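Local structure of LbaCas13a H328A (C2c2) (Lachnospiraceae bacterium NK4A179, 5WLH) at residues E278-F283 / N442-K447; M302-V307 / N391-D396; R1131-F1136 / E1231-I1236. The protein binds pre-crRNA and, as an A-cleaving CRISPR-Cas13a nuclease, probably uses the guide to target and cut RNA. All coordinates share one frame; numbering follows the deposited sequence.

All three contacts are buried and lie on the same side of the chain's centre, yet their chemistry differs with their surroundings. Interaction 1, between two crossing helices, sits between the others, which do not touch: Ile444 CD1 touches Met302 SD of interaction 2 at 3.8 Å, and Ile444 CG2 touches Ile1232 CG2 of interaction 3 at 3.7 Å. Successive helices 268-287 and 292-311 serve interactions 1 and 2, and helix 429-458, which carries 442-447, also packs on both others. Interactions 1 and 3 are apolar across the segments and bind guide RNA at their margins; interaction 2 is farthest from the chain's centre and adds a hydrogen bond from arginine to loop backbone.

Interaction 1: E278-F283 / N442-K447; sequences EAFKKF and NYISIK. With nucleotides of chain B.
Phe280 on helix 268-287 projects toward helix 429-458 and packs against Tyr443, Ile444 and Lys447. Its CG is anti to the backbone N (chi1 -178°), and CE2 comes within 3.5 Å of Tyr443 CE2, which lies over one face of the phenylalanine. The two rings are oblique, with planes at 55°. Ile444 CG1 meets the in-plane edge of Phe280, while its CD1 reaches Phe283 CE1 at 3.6 Å, the two side chains crossing at about a right angle. The CG1-CD1 arm is long enough to serve both rings, while CG2 is left for Ile1232.

Lys447 spans core and RNA. Its CB points toward the opposite helix; CG lies 3.9 Å from Phe280 CE2 and also rests over a face of Tyr443, near the rim. A bend at chi2 (-52°) turns CD aside, and the chain then runs extended. CE lies 3.5 Å from OP1 of C11 of chain B, and NZ donates a hydrogen bond to that same oxygen at 2.9 Å. Tyr443 OH donates a second, 2.6 Å long, so two donors grip one phosphate oxygen, and the lysine charge suits the anionic backbone. Phe403 stacks on Phe280 from helix 398-417. Together the steep helix crossing packs an aromatic-aliphatic core whose bordering hydroxyl and ammonium form a phosphate-binding site for the crRNA backbone.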
loop_
_atom_site.group_PDB
_atom_site.type_symbol
_atom_site.label_atom_id
_atom_site.label_comp_id
_atom_site.label_asym_id
_atom_site.label_seq_id
_atom_site.Cartn_x
_atom_site.Cartn_y
_atom_site.Cartn_z
ATOM N N GLU A 278 -0.064 8.645 -31.395
ATOM C CA GLU A 278 -0.559 7.679 -32.379
ATOM C C GLU A 278 0.583 6.858 -32.962
ATOM O O GLU A 278 0.419 5.669 -33.249
ATOM C CB GLU A 278 -1.321 8.400 -33.491
ATOM C CG GLU A 278 -2.679 8.970 -33.088
ATOM C CD GLU A 278 -3.798 7.929 -33.001
ATOM O OE1 GLU A 278 -3.545 6.725 -33.205
ATOM O OE2 GLU A 278 -4.952 8.330 -32.727
ATOM N N ALA A 279 1.752 7.475 -33.151
ATOM C CA ALA A 279 2.877 6.731 -33.695
ATOM C C ALA A 279 3.323 5.659 -32.720
ATOM O O ALA A 279 3.670 4.543 -33.127
ATOM C CB ALA A 279 4.053 7.663 -34.017
ATOM N N PHE A 280 3.303 5.974 -31.423
ATOM C CA PHE A 280 3.697 4.982 -30.438
ATOM C C PHE A 280 2.647 3.887 -30.320
ATOM O O PHE A 280 2.986 2.718 -30.127
ATOM C CB PHE A 280 3.932 5.639 -29.076
ATOM C CG PHE A 280 4.391 4.662 -28.037
ATOM C CD1 PHE A 280 5.674 4.145 -28.082
ATOM C CD2 PHE A 280 3.519 4.201 -27.067
ATOM C CE1 PHE A 280 6.105 3.219 -27.157
ATOM C CE2 PHE A 280 3.949 3.264 -26.134
ATOM C CZ PHE A 280 5.233 2.780 -26.172
ATOM N N LYS A 281 1.368 4.250 -30.422
ATOM C CA LYS A 281 0.317 3.236 -30.488
ATOM C C LYS A 281 0.591 2.239 -31.606
ATOM O O LYS A 281 0.400 1.022 -31.440
ATOM C CB LYS A 281 -1.033 3.923 -30.694
ATOM C CG LYS A 281 -2.189 2.969 -30.855
ATOM C CD LYS A 281 -3.403 3.544 -30.150
ATOM C CE LYS A 281 -4.185 4.454 -31.047
ATOM N NZ LYS A 281 -4.796 3.671 -32.143
ATOM N N LYS A 282 1.073 2.732 -32.747
ATOM C CA LYS A 282 1.424 1.836 -33.839
ATOM C C LYS A 282 2.641 0.996 -33.483
ATOM O O LYS A 282 2.691 -0.192 -33.811
ATOM C CB LYS A 282 1.663 2.624 -35.132
ATOM C CG LYS A 282 2.157 1.722 -36.271
ATOM C CD LYS A 282 1.985 2.378 -37.631
ATOM C CE LYS A 282 2.655 1.542 -38.718
ATOM N NZ LYS A 282 4.100 1.877 -38.848
ATOM N N PHE A 283 3.621 1.589 -32.791
ATOM C CA PHE A 283 4.747 0.811 -32.287
ATOM C C PHE A 283 4.269 -0.365 -31.445
ATOM O O PHE A 283 4.779 -1.482 -31.576
ATOM C CB PHE A 283 5.690 1.704 -31.471
ATOM C CG PHE A 283 6.818 0.963 -30.802
ATOM C CD1 PHE A 283 6.675 0.434 -29.520
ATOM C CD2 PHE A 283 8.036 0.827 -31.432
ATOM C CE1 PHE A 283 7.713 -0.234 -28.912
ATOM C CE2 PHE A 283 9.084 0.165 -30.826
ATOM C CZ PHE A 283 8.925 -0.378 -29.560
ATOM N N ASN A 442 10.400 0.518 -19.729
ATOM C CA ASN A 442 9.337 0.632 -18.735
ATOM C C ASN A 442 8.050 1.127 -19.371
ATOM O O ASN A 442 6.959 0.602 -19.111
ATOM C CB ASN A 442 9.760 1.593 -17.633
ATOM C CG ASN A 442 8.694 1.740 -16.563
ATOM O OD1 ASN A 442 8.587 0.888 -15.701
ATOM N ND2 ASN A 442 7.912 2.824 -16.621
ATOM N N TYR A 443 8.163 2.164 -20.202
ATOM C CA TYR A 443 6.979 2.760 -20.793
ATOM C C TYR A 443 6.247 1.754 -21.668
ATOM O O TYR A 443 5.022 1.638 -21.598
ATOM C CB TYR A 443 7.378 4.004 -21.588
ATOM C CG TYR A 443 6.205 4.857 -21.988
ATOM C CD1 TYR A 443 5.588 5.702 -21.073
ATOM C CD2 TYR A 443 5.700 4.803 -23.281
ATOM C CE1 TYR A 443 4.496 6.474 -21.440
ATOM C CE2 TYR A 443 4.614 5.576 -23.651
ATOM C CZ TYR A 443 4.023 6.410 -22.737
ATOM O OH TYR A 443 2.950 7.181 -23.132
ATOM N N ILE A 444 6.990 1.000 -22.483
ATOM C CA ILE A 444 6.380 -0.070 -23.268
ATOM C C ILE A 444 5.727 -1.099 -22.350
ATOM O O ILE A 444 4.600 -1.536 -22.588
ATOM C CB ILE A 444 7.429 -0.728 -24.179
ATOM C CG1 ILE A 444 8.109 0.324 -25.058
ATOM C CG2 ILE A 444 6.775 -1.810 -25.045
ATOM C CD1 ILE A 444 9.358 -0.281 -25.740
ATOM N N SER A 445 6.435 -1.504 -21.292
ATOM C CA SER A 445 5.891 -2.492 -20.367
ATOM C C SER A 445 4.549 -2.041 -19.800
ATOM O O SER A 445 3.546 -2.767 -19.878
ATOM C CB SER A 445 6.889 -2.742 -19.241
ATOM O OG SER A 445 6.353 -3.638 -18.290
ATOM N N ILE A 446 4.496 -0.822 -19.267
ATOM C CA ILE A 446 3.281 -0.416 -18.569
ATOM C C ILE A 446 2.133 -0.212 -19.541
ATOM O O ILE A 446 0.956 -0.353 -19.162
ATOM C CB ILE A 446 3.537 0.851 -17.725
ATOM C CG1 ILE A 446 3.848 2.051 -18.621
ATOM C CG2 ILE A 446 4.625 0.562 -16.669
ATOM C CD1 ILE A 446 4.019 3.394 -17.834
ATOM N N LYS A 447 2.434 0.098 -20.810
ATOM C CA LYS A 447 1.349 0.237 -21.777
ATOM C C LYS A 447 0.763 -1.122 -22.162
ATOM O O LYS A 447 -0.455 -1.255 -22.305
ATOM C CB LYS A 447 1.830 0.999 -23.011
ATOM C CG LYS A 447 2.157 2.462 -22.715
ATOM C CD LYS A 447 0.994 3.166 -22.016
ATOM C CE LYS A 447 1.345 4.617 -21.696
ATOM N NZ LYS A 447 0.244 5.354 -20.991
ATOM P P C B 11 1.631 8.710 -19.867
ATOM O OP1 C B 11 1.461 8.022 -21.152
ATOM O OP2 C B 11 2.596 9.841 -19.752
ATOM O "O5'" C B 11 0.250 9.313 -19.413
ATOM C "C5'" C B 11 -0.963 8.632 -19.686
ATOM C "C4'" C B 11 -2.131 9.473 -19.279
ATOM O "O4'" C B 11 -2.075 9.762 -17.858
ATOM C "C3'" C B 11 -2.190 10.851 -19.907
ATOM O "O3'" C B 11 -2.661 10.820 -21.220
ATOM C "C2'" C B 11 -3.107 11.585 -18.954
ATOM O "O2'" C B 11 -4.426 11.078 -19.094
ATOM C "C1'" C B 11 -2.583 11.066 -17.624
ATOM N N1 C B 11 -1.493 11.896 -17.066
ATOM C C2 C B 11 -1.831 13.056 -16.379
ATOM O O2 C B 11 -3.035 13.384 -16.304
ATOM N N3 C B 11 -0.848 13.787 -15.826
ATOM C C4 C B 11 0.429 13.393 -15.935
ATOM N N4 C B 11 1.380 14.147 -15.373
ATOM C C5 C B 11 0.799 12.204 -16.636
ATOM C C6 C B 11 -0.192 11.492 -17.180
ATOM P P C B 10 6.415 8.014 -15.797
ATOM O OP1 C B 10 7.291 7.514 -16.903
ATOM O OP2 C B 10 6.491 9.400 -15.239
ATOM O "O5'" C B 10 4.897 7.935 -16.271
ATOM C "C5'" C B 10 4.313 6.727 -16.729
ATOM C "C4'" C B 10 2.809 6.801 -16.637
ATOM O "O4'" C B 10 2.431 7.066 -15.263
ATOM C "C3'" C B 10 2.146 7.931 -17.417
ATOM O "O3'" C B 10 1.954 7.588 -18.776
ATOM C "C2'" C B 10 0.843 8.136 -16.648
ATOM O "O2'" C B 10 -0.071 7.081 -16.935
ATOM C "C1'" C B 10 1.323 7.928 -15.220
ATOM N N1 C B 10 1.731 9.192 -14.568
ATOM C C2 C B 10 0.709 10.003 -14.070
ATOM O O2 C B 10 -0.484 9.641 -14.208
ATOM N N3 C B 10 1.043 11.148 -13.446
ATOM C C4 C B 10 2.330 11.490 -13.331
ATOM N N4 C B 10 2.618 12.633 -12.704
ATOM C C5 C B 10 3.398 10.679 -13.836
ATOM C C6 C B 10 3.059 9.545 -14.453
#

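Interaction 2: M302-V307 / N391-D396; sequences MRRLVV and NGRYFD
Tyr394 and Phe395 press their rings against Leu305 and its neighbours where an interhelical loop packs on a helix. The loop joins helix 357-388 to helix 398-417, and the surface it meets belongs to helix 292-311, within an alpha-helical part of the chain. Leu305 is the apolar bump on the helix. Its CG stands anti to the carbonyl carbon (chi1 -72°), and from there the two methyls fork between the aromatic rings: CD2 lies 3.4 Å from Tyr394 CD1, approaching that ring obliquely, whereas CD1 comes to the edge of the other ring, 4.1 Å from Phe395 CD2. Leucine suits this place because its forked end can fill the hollow between two flat neighbours.

The tyrosine ring in turn lies beside the helix backbone, its edge facing Arg304 O and its CE1 3.6 Å from Arg304 CB. On one face it carries CB of Arg393, seated over the ring centre, which gives the loop's own side chains a compact layered shape. Farther along, the tip of Phe395 fits against the start of the helix segment, with CZ 3.7 Å from Met302 N. Phe404 and Trp437 touch Met302 as well, extending this apolar region.

Gly392 has a positive phi of 93°, a conformation in which a side chain would crowd the preceding carbonyl, so glycine suits the turn. The guanidinium of Arg393 leads away from the helix, and its NE bonds to Leu318 O. Arg304, extended from CG to NE, instead runs beside the loop backbone: CD is 3.1 Å from Arg393 O, and NH1, tilted from the carbonyl plane, donates to that oxygen at 2.8 Å, with an N-H...O angle of 146°.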
loop_
_atom_site.group_PDB
_atom_site.type_symbol
_atom_site.label_atom_id
_atom_site.label_comp_id
_atom_site.label_asym_id
_atom_site.label_seq_id
_atom_site.Cartn_x
_atom_site.Cartn_y
_atom_site.Cartn_z
ATOM N N MET A 302 15.167 1.752 -31.313
ATOM C CA MET A 302 14.973 2.547 -30.103
ATOM C C MET A 302 16.291 2.732 -29.358
ATOM O O MET A 302 16.568 3.818 -28.833
ATOM C CB MET A 302 13.931 1.874 -29.206
ATOM C CG MET A 302 13.472 2.744 -28.071
ATOM S SD MET A 302 12.201 1.910 -27.071
ATOM C CE MET A 302 13.213 0.783 -26.138
ATOM N N ARG A 303 17.132 1.694 -29.329
ATOM C CA ARG A 303 18.442 1.821 -28.704
ATOM C C ARG A 303 19.288 2.874 -29.410
ATOM O O ARG A 303 19.996 3.649 -28.755
ATOM C CB ARG A 303 19.152 0.469 -28.706
ATOM C CG ARG A 303 20.522 0.477 -28.073
ATOM C CD ARG A 303 20.440 0.786 -26.579
ATOM N NE ARG A 303 21.743 1.164 -26.047
ATOM C CZ ARG A 303 21.973 1.488 -24.782
ATOM N NH1 ARG A 303 20.975 1.475 -23.897
ATOM N NH2 ARG A 303 23.203 1.838 -24.407
ATOM N N ARG A 304 19.236 2.912 -30.746
ATOM C CA ARG A 304 20.002 3.922 -31.479
ATOM C C ARG A 304 19.545 5.330 -31.118
ATOM O O ARG A 304 20.359 6.260 -31.054
ATOM C CB ARG A 304 19.879 3.690 -32.986
ATOM C CG ARG A 304 20.693 2.507 -33.459
ATOM C CD ARG A 304 20.894 2.562 -34.966
ATOM N NE ARG A 304 21.395 1.294 -35.487
ATOM C CZ ARG A 304 20.616 0.350 -35.992
ATOM N NH1 ARG A 304 19.300 0.539 -36.041
ATOM N NH2 ARG A 304 21.149 -0.774 -36.456
ATOM N N LEU A 305 18.246 5.516 -30.882
ATOM C CA LEU A 305 17.783 6.831 -30.459
ATOM C C LEU A 305 18.402 7.222 -29.124
ATOM O O LEU A 305 18.780 8.382 -28.926
ATOM C CB LEU A 305 16.264 6.862 -30.360
ATOM C CG LEU A 305 15.536 6.842 -31.700
ATOM C CD1 LEU A 305 14.032 6.748 -31.476
ATOM C CD2 LEU A 305 15.850 8.088 -32.497
ATOM N N VAL A 306 18.495 6.274 -28.188
ATOM C CA VAL A 306 19.121 6.574 -26.900
ATOM C C VAL A 306 20.595 6.896 -27.101
ATOM O O VAL A 306 21.130 7.853 -26.523
ATOM C CB VAL A 306 18.945 5.396 -25.927
ATOM C CG1 VAL A 306 19.719 5.653 -24.623
ATOM C CG2 VAL A 306 17.471 5.144 -25.647
ATOM N N VAL A 307 21.281 6.093 -27.913
ATOM C CA VAL A 307 22.696 6.355 -28.152
ATOM C C VAL A 307 22.874 7.730 -28.791
ATOM O O VAL A 307 23.743 8.517 -28.382
ATOM C CB VAL A 307 23.311 5.238 -29.013
ATOM C CG1 VAL A 307 24.718 5.657 -29.500
ATOM C CG2 VAL A 307 23.360 3.918 -28.221
ATOM N N ASN A 391 18.112 7.460 -42.225
ATOM C CA ASN A 391 18.537 6.528 -43.269
ATOM C C ASN A 391 18.621 5.102 -42.729
ATOM O O ASN A 391 19.611 4.393 -42.923
ATOM C CB ASN A 391 19.874 6.961 -43.882
ATOM C CG ASN A 391 19.932 8.454 -44.182
ATOM O OD1 ASN A 391 20.857 9.150 -43.751
ATOM N ND2 ASN A 391 18.941 8.954 -44.923
ATOM N N GLY A 392 17.573 4.691 -42.016
ATOM C CA GLY A 392 17.477 3.338 -41.511
ATOM C C GLY A 392 17.989 3.117 -40.106
ATOM O O GLY A 392 17.859 1.999 -39.589
ATOM N N ARG A 393 18.585 4.132 -39.477
ATOM C CA ARG A 393 19.103 3.978 -38.121
ATOM C C ARG A 393 17.973 3.885 -37.112
ATOM O O ARG A 393 18.034 3.085 -36.175
ATOM C CB ARG A 393 19.985 5.167 -37.753
ATOM C CG ARG A 393 21.424 5.058 -38.193
ATOM C CD ARG A 393 22.136 6.380 -37.997
ATOM N NE ARG A 393 23.413 6.400 -38.699
ATOM C CZ ARG A 393 23.568 6.814 -39.951
ATOM N NH1 ARG A 393 22.525 7.252 -40.650
ATOM N NH2 ARG A 393 24.770 6.789 -40.501
ATOM N N TYR A 394 16.971 4.748 -37.256
ATOM C CA TYR A 394 15.890 4.923 -36.309
ATOM C C TYR A 394 14.617 4.392 -36.959
ATOM O O TYR A 394 14.681 3.589 -37.907
ATOM C CB TYR A 394 15.823 6.401 -35.908
ATOM C CG TYR A 394 17.207 6.978 -35.656
ATOM C CD1 TYR A 394 18.006 6.491 -34.634
ATOM C CD2 TYR A 394 17.724 7.987 -36.472
ATOM C CE1 TYR A 394 19.288 6.996 -34.410
ATOM C CE2 TYR A 394 18.992 8.496 -36.263
ATOM C CZ TYR A 394 19.770 7.996 -35.234
ATOM O OH TYR A 394 21.030 8.497 -35.009
ATOM N N PHE A 395 13.464 4.838 -36.475
ATOM C CA PHE A 395 12.227 4.374 -37.075
ATOM C C PHE A 395 11.911 5.165 -38.340
ATOM O O PHE A 395 12.270 6.344 -38.473
ATOM C CB PHE A 395 11.088 4.457 -36.060
ATOM C CG PHE A 395 11.299 3.560 -34.867
ATOM C CD1 PHE A 395 11.043 2.202 -34.942
ATOM C CD2 PHE A 395 11.805 4.072 -33.679
ATOM C CE1 PHE A 395 11.262 1.375 -33.833
ATOM C CE2 PHE A 395 12.019 3.263 -32.588
ATOM C CZ PHE A 395 11.752 1.907 -32.660
ATOM N N ASP A 396 11.263 4.487 -39.298
ATOM C CA ASP A 396 10.798 5.174 -40.502
ATOM C C ASP A 396 9.813 6.283 -40.167
ATOM O O ASP A 396 9.743 7.287 -40.879
ATOM C CB ASP A 396 10.123 4.200 -41.473
ATOM C CG ASP A 396 11.058 3.125 -41.998
ATOM O OD1 ASP A 396 12.287 3.217 -41.782
ATOM O OD2 ASP A 396 10.544 2.180 -42.642
#

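Interaction 3: R1131-F1136 / E1231-I1236; sequences RDLMNF and EIFENI. With nucleotides of chain B.
Phe1233 lays its ring against Leu1133 and Phe1136, joining short helix 1230-1233 to long helix 1106-1145 in what is probably the HEPN2 nuclease domain. This is the tight part. Its CG is anti to the backbone N (chi1 -168°), and the ring beyond reaches the opposing backbone, CZ lying 3.5 Å from Leu1133 CA. Leu1133 CD1 rests over one face, offset toward the rim, in a CH-pi contact. The edge of Phe1233 turns toward the face of Phe1136 in an offset edge-to-face pair, and Phe1233 CB sits over the centre of that same face. Ile1232 CG2 closes on the edge of Phe1136. Flat rings and branched aliphatics suit such close, buried packing, and Tyr1276 stacks on Phe1233.

Toward the margins, polar contacts with the guide RNA take over. Partly exposed Arg1131 grips Asp1132 side-on through NE and NH2, and its NH1 and NH2 both bond to OP1 of A28 of chain B; Tyr1276 OH also binds the aspartate. At the other end, the Watson-Crick edge of G2 of chain B is read by backbone: N1 and N2 both donate to Glu1231 O, at 2.7 and 2.9 Å.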
loop_
_atom_site.group_PDB
_atom_site.type_symbol
_atom_site.label_atom_id
_atom_site.label_comp_id
_atom_site.label_asym_id
_atom_site.label_seq_id
_atom_site.Cartn_x
_atom_site.Cartn_y
_atom_site.Cartn_z
ATOM N N ARG A 1131 -0.492 -10.584 -11.235
ATOM C CA ARG A 1131 -1.543 -9.880 -11.956
ATOM C C ARG A 1131 -0.966 -9.157 -13.166
ATOM O O ARG A 1131 -1.534 -9.193 -14.260
ATOM C CB ARG A 1131 -2.245 -8.875 -11.036
ATOM C CG ARG A 1131 -3.279 -8.003 -11.750
ATOM C CD ARG A 1131 -3.596 -6.774 -10.949
ATOM N NE ARG A 1131 -2.473 -5.822 -11.028
ATOM C CZ ARG A 1131 -2.398 -4.690 -10.330
ATOM N NH1 ARG A 1131 -3.392 -4.343 -9.514
ATOM N NH2 ARG A 1131 -1.345 -3.884 -10.481
ATOM N N ASP A 1132 0.151 -8.460 -12.980
ATOM C CA ASP A 1132 0.639 -7.634 -14.069
ATOM C C ASP A 1132 1.365 -8.443 -15.134
ATOM O O ASP A 1132 1.383 -8.025 -16.292
ATOM C CB ASP A 1132 1.511 -6.520 -13.504
ATOM C CG ASP A 1132 0.675 -5.487 -12.777
ATOM O OD1 ASP A 1132 -0.513 -5.344 -13.149
ATOM O OD2 ASP A 1132 1.182 -4.863 -11.846
ATOM N N LEU A 1133 1.927 -9.594 -14.772
ATOM C CA LEU A 1133 2.440 -10.521 -15.780
ATOM C C LEU A 1133 1.305 -10.994 -16.677
ATOM O O LEU A 1133 1.403 -10.927 -17.900
ATOM C CB LEU A 1133 3.135 -11.711 -15.106
ATOM C CG LEU A 1133 3.632 -12.818 -16.041
ATOM C CD1 LEU A 1133 4.517 -12.219 -17.131
ATOM C CD2 LEU A 1133 4.394 -13.859 -15.230
ATOM N N MET A 1134 0.189 -11.418 -16.076
ATOM C CA MET A 1134 -0.961 -11.806 -16.883
ATOM C C MET A 1134 -1.444 -10.654 -17.744
ATOM O O MET A 1134 -1.779 -10.842 -18.921
ATOM C CB MET A 1134 -2.100 -12.296 -15.995
ATOM C CG MET A 1134 -3.358 -12.508 -16.814
ATOM S SD MET A 1134 -4.714 -12.868 -15.716
ATOM C CE MET A 1134 -5.140 -11.211 -15.152
ATOM N N ASN A 1135 -1.520 -9.446 -17.164
ATOM C CA ASN A 1135 -1.970 -8.293 -17.933
ATOM C C ASN A 1135 -1.003 -7.983 -19.075
ATOM O O ASN A 1135 -1.433 -7.605 -20.168
ATOM C CB ASN A 1135 -2.102 -7.069 -17.031
ATOM C CG ASN A 1135 -3.381 -7.072 -16.219
ATOM O OD1 ASN A 1135 -4.256 -7.895 -16.419
ATOM N ND2 ASN A 1135 -3.467 -6.159 -15.270
ATOM N N PHE A 1136 0.307 -8.064 -18.808
ATOM C CA PHE A 1136 1.277 -7.849 -19.871
ATOM C C PHE A 1136 1.035 -8.828 -21.004
ATOM O O PHE A 1136 0.949 -8.434 -22.175
ATOM C CB PHE A 1136 2.712 -8.025 -19.371
ATOM C CG PHE A 1136 3.719 -7.834 -20.464
ATOM C CD1 PHE A 1136 4.061 -8.889 -21.325
ATOM C CD2 PHE A 1136 4.277 -6.585 -20.687
ATOM C CE1 PHE A 1136 4.948 -8.682 -22.365
ATOM C CE2 PHE A 1136 5.191 -6.381 -21.718
ATOM C CZ PHE A 1136 5.530 -7.429 -22.552
ATOM N N GLU A 1231 10.895 -9.806 -22.762
ATOM C CA GLU A 1231 12.088 -8.963 -22.674
ATOM C C GLU A 1231 11.764 -7.524 -22.248
ATOM O O GLU A 1231 12.642 -6.838 -21.711
ATOM C CB GLU A 1231 12.821 -8.972 -24.017
ATOM C CG GLU A 1231 12.125 -8.188 -25.134
ATOM C CD GLU A 1231 11.048 -8.988 -25.856
ATOM O OE1 GLU A 1231 10.910 -10.207 -25.595
ATOM O OE2 GLU A 1231 10.336 -8.377 -26.678
ATOM N N ILE A 1232 10.534 -7.058 -22.497
ATOM C CA ILE A 1232 10.062 -5.746 -22.056
ATOM C C ILE A 1232 9.706 -5.776 -20.581
ATOM O O ILE A 1232 9.937 -4.808 -19.845
ATOM C CB ILE A 1232 8.848 -5.337 -22.916
ATOM C CG1 ILE A 1232 9.260 -5.239 -24.384
ATOM C CG2 ILE A 1232 8.203 -4.046 -22.441
ATOM C CD1 ILE A 1232 10.236 -4.129 -24.641
ATOM N N PHE A 1233 9.112 -6.879 -20.140
ATOM C CA PHE A 1233 8.644 -7.037 -18.771
ATOM C C PHE A 1233 9.769 -7.305 -17.778
ATOM O O PHE A 1233 9.695 -6.878 -16.611
ATOM C CB PHE A 1233 7.634 -8.186 -18.769
ATOM C CG PHE A 1233 6.852 -8.312 -17.516
ATOM C CD1 PHE A 1233 5.671 -7.610 -17.357
ATOM C CD2 PHE A 1233 7.258 -9.181 -16.524
ATOM C CE1 PHE A 1233 4.925 -7.750 -16.191
ATOM C CE2 PHE A 1233 6.508 -9.332 -15.353
ATOM C CZ PHE A 1233 5.348 -8.605 -15.198
ATOM N N GLU A 1234 10.825 -7.987 -18.205
ATOM C CA GLU A 1234 11.813 -8.506 -17.270
ATOM C C GLU A 1234 13.106 -8.751 -18.031
ATOM O O GLU A 1234 13.173 -8.581 -19.247
ATOM C CB GLU A 1234 11.306 -9.799 -16.619
ATOM C CG GLU A 1234 11.244 -10.964 -17.621
ATOM C CD GLU A 1234 10.609 -12.224 -17.059
ATOM O OE1 GLU A 1234 10.735 -13.295 -17.699
ATOM O OE2 GLU A 1234 9.994 -12.152 -15.978
ATOM N N ASN A 1235 14.146 -9.141 -17.298
ATOM C CA ASN A 1235 15.357 -9.664 -17.916
ATOM C C ASN A 1235 15.152 -11.164 -18.086
ATOM O O ASN A 1235 15.151 -11.914 -17.101
ATOM C CB ASN A 1235 16.579 -9.346 -17.053
ATOM C CG ASN A 1235 17.872 -9.851 -17.658
ATOM O OD1 ASN A 1235 17.874 -10.745 -18.511
ATOM N ND2 ASN A 1235 18.990 -9.298 -17.194
ATOM N N ILE A 1236 14.973 -11.598 -19.337
ATOM C CA ILE A 1236 14.625 -12.985 -19.653
ATOM C C ILE A 1236 15.599 -13.972 -19.014
ATOM O O ILE A 1236 15.193 -15.025 -18.509
ATOM C CB ILE A 1236 14.559 -13.164 -21.182
ATOM C CG1 ILE A 1236 13.302 -12.498 -21.726
ATOM C CG2 ILE A 1236 14.579 -14.638 -21.564
ATOM C CD1 ILE A 1236 12.053 -13.228 -21.349
ATOM P P G B 2 24.053 -8.854 -20.804
ATOM O OP1 G B 2 25.458 -8.654 -20.342
ATOM O OP2 G B 2 23.434 -10.202 -20.714
ATOM O "O5'" G B 2 23.105 -7.813 -20.047
ATOM C "C5'" G B 2 23.308 -6.409 -20.183
ATOM C "C4'" G B 2 22.180 -5.587 -19.599
ATOM O "O4'" G B 2 20.947 -5.816 -20.338
ATOM C "C3'" G B 2 21.844 -5.851 -18.133
ATOM O "O3'" G B 2 21.387 -4.633 -17.563
ATOM C "C2'" G B 2 20.660 -6.799 -18.235
ATOM O "O2'" G B 2 19.838 -6.855 -17.087
ATOM C "C1'" G B 2 19.928 -6.216 -19.436
ATOM N N9 G B 2 19.060 -7.178 -20.101
ATOM C C8 G B 2 19.486 -8.370 -20.637
ATOM N N7 G B 2 18.513 -9.050 -21.165
ATOM C C5 G B 2 17.387 -8.264 -20.946
ATOM C C6 G B 2 16.035 -8.517 -21.323
ATOM O O6 G B 2 15.591 -9.505 -21.906
ATOM N N1 G B 2 15.183 -7.486 -20.956
ATOM C C2 G B 2 15.574 -6.353 -20.288
ATOM N N2 G B 2 14.577 -5.476 -20.028
ATOM N N3 G B 2 16.844 -6.102 -19.927
ATOM C C4 G B 2 17.695 -7.096 -20.298
ATOM P P A B 28 -2.752 -0.787 -8.199
ATOM O OP1 A B 28 -2.489 -1.625 -9.388
ATOM O OP2 A B 28 -4.074 -0.786 -7.541
ATOM O "O5'" A B 28 -1.697 -1.230 -7.104
ATOM C "C5'" A B 28 -1.587 -0.508 -5.901
ATOM C "C4'" A B 28 -0.178 -0.029 -5.700
ATOM O "O4'" A B 28 0.113 1.106 -6.563
ATOM C "C3'" A B 28 0.134 0.495 -4.316
ATOM O "O3'" A B 28 0.322 -0.529 -3.372
ATOM C "C2'" A B 28 1.384 1.303 -4.575
ATOM O "O2'" A B 28 2.464 0.414 -4.797
ATOM C "C1'" A B 28 1.022 1.962 -5.912
ATOM N N9 A B 28 0.366 3.259 -5.692
ATOM C C8 A B 28 -0.967 3.579 -5.762
ATOM N N7 A B 28 -1.204 4.853 -5.465
ATOM C C5 A B 28 0.058 5.377 -5.200
ATOM C C6 A B 28 0.497 6.667 -4.852
ATOM N N6 A B 28 -0.322 7.728 -4.707
ATOM N N1 A B 28 1.815 6.846 -4.646
ATOM C C2 A B 28 2.635 5.796 -4.812
ATOM N N3 A B 28 2.350 4.544 -5.152
ATOM C C4 A B 28 1.021 4.399 -5.331
#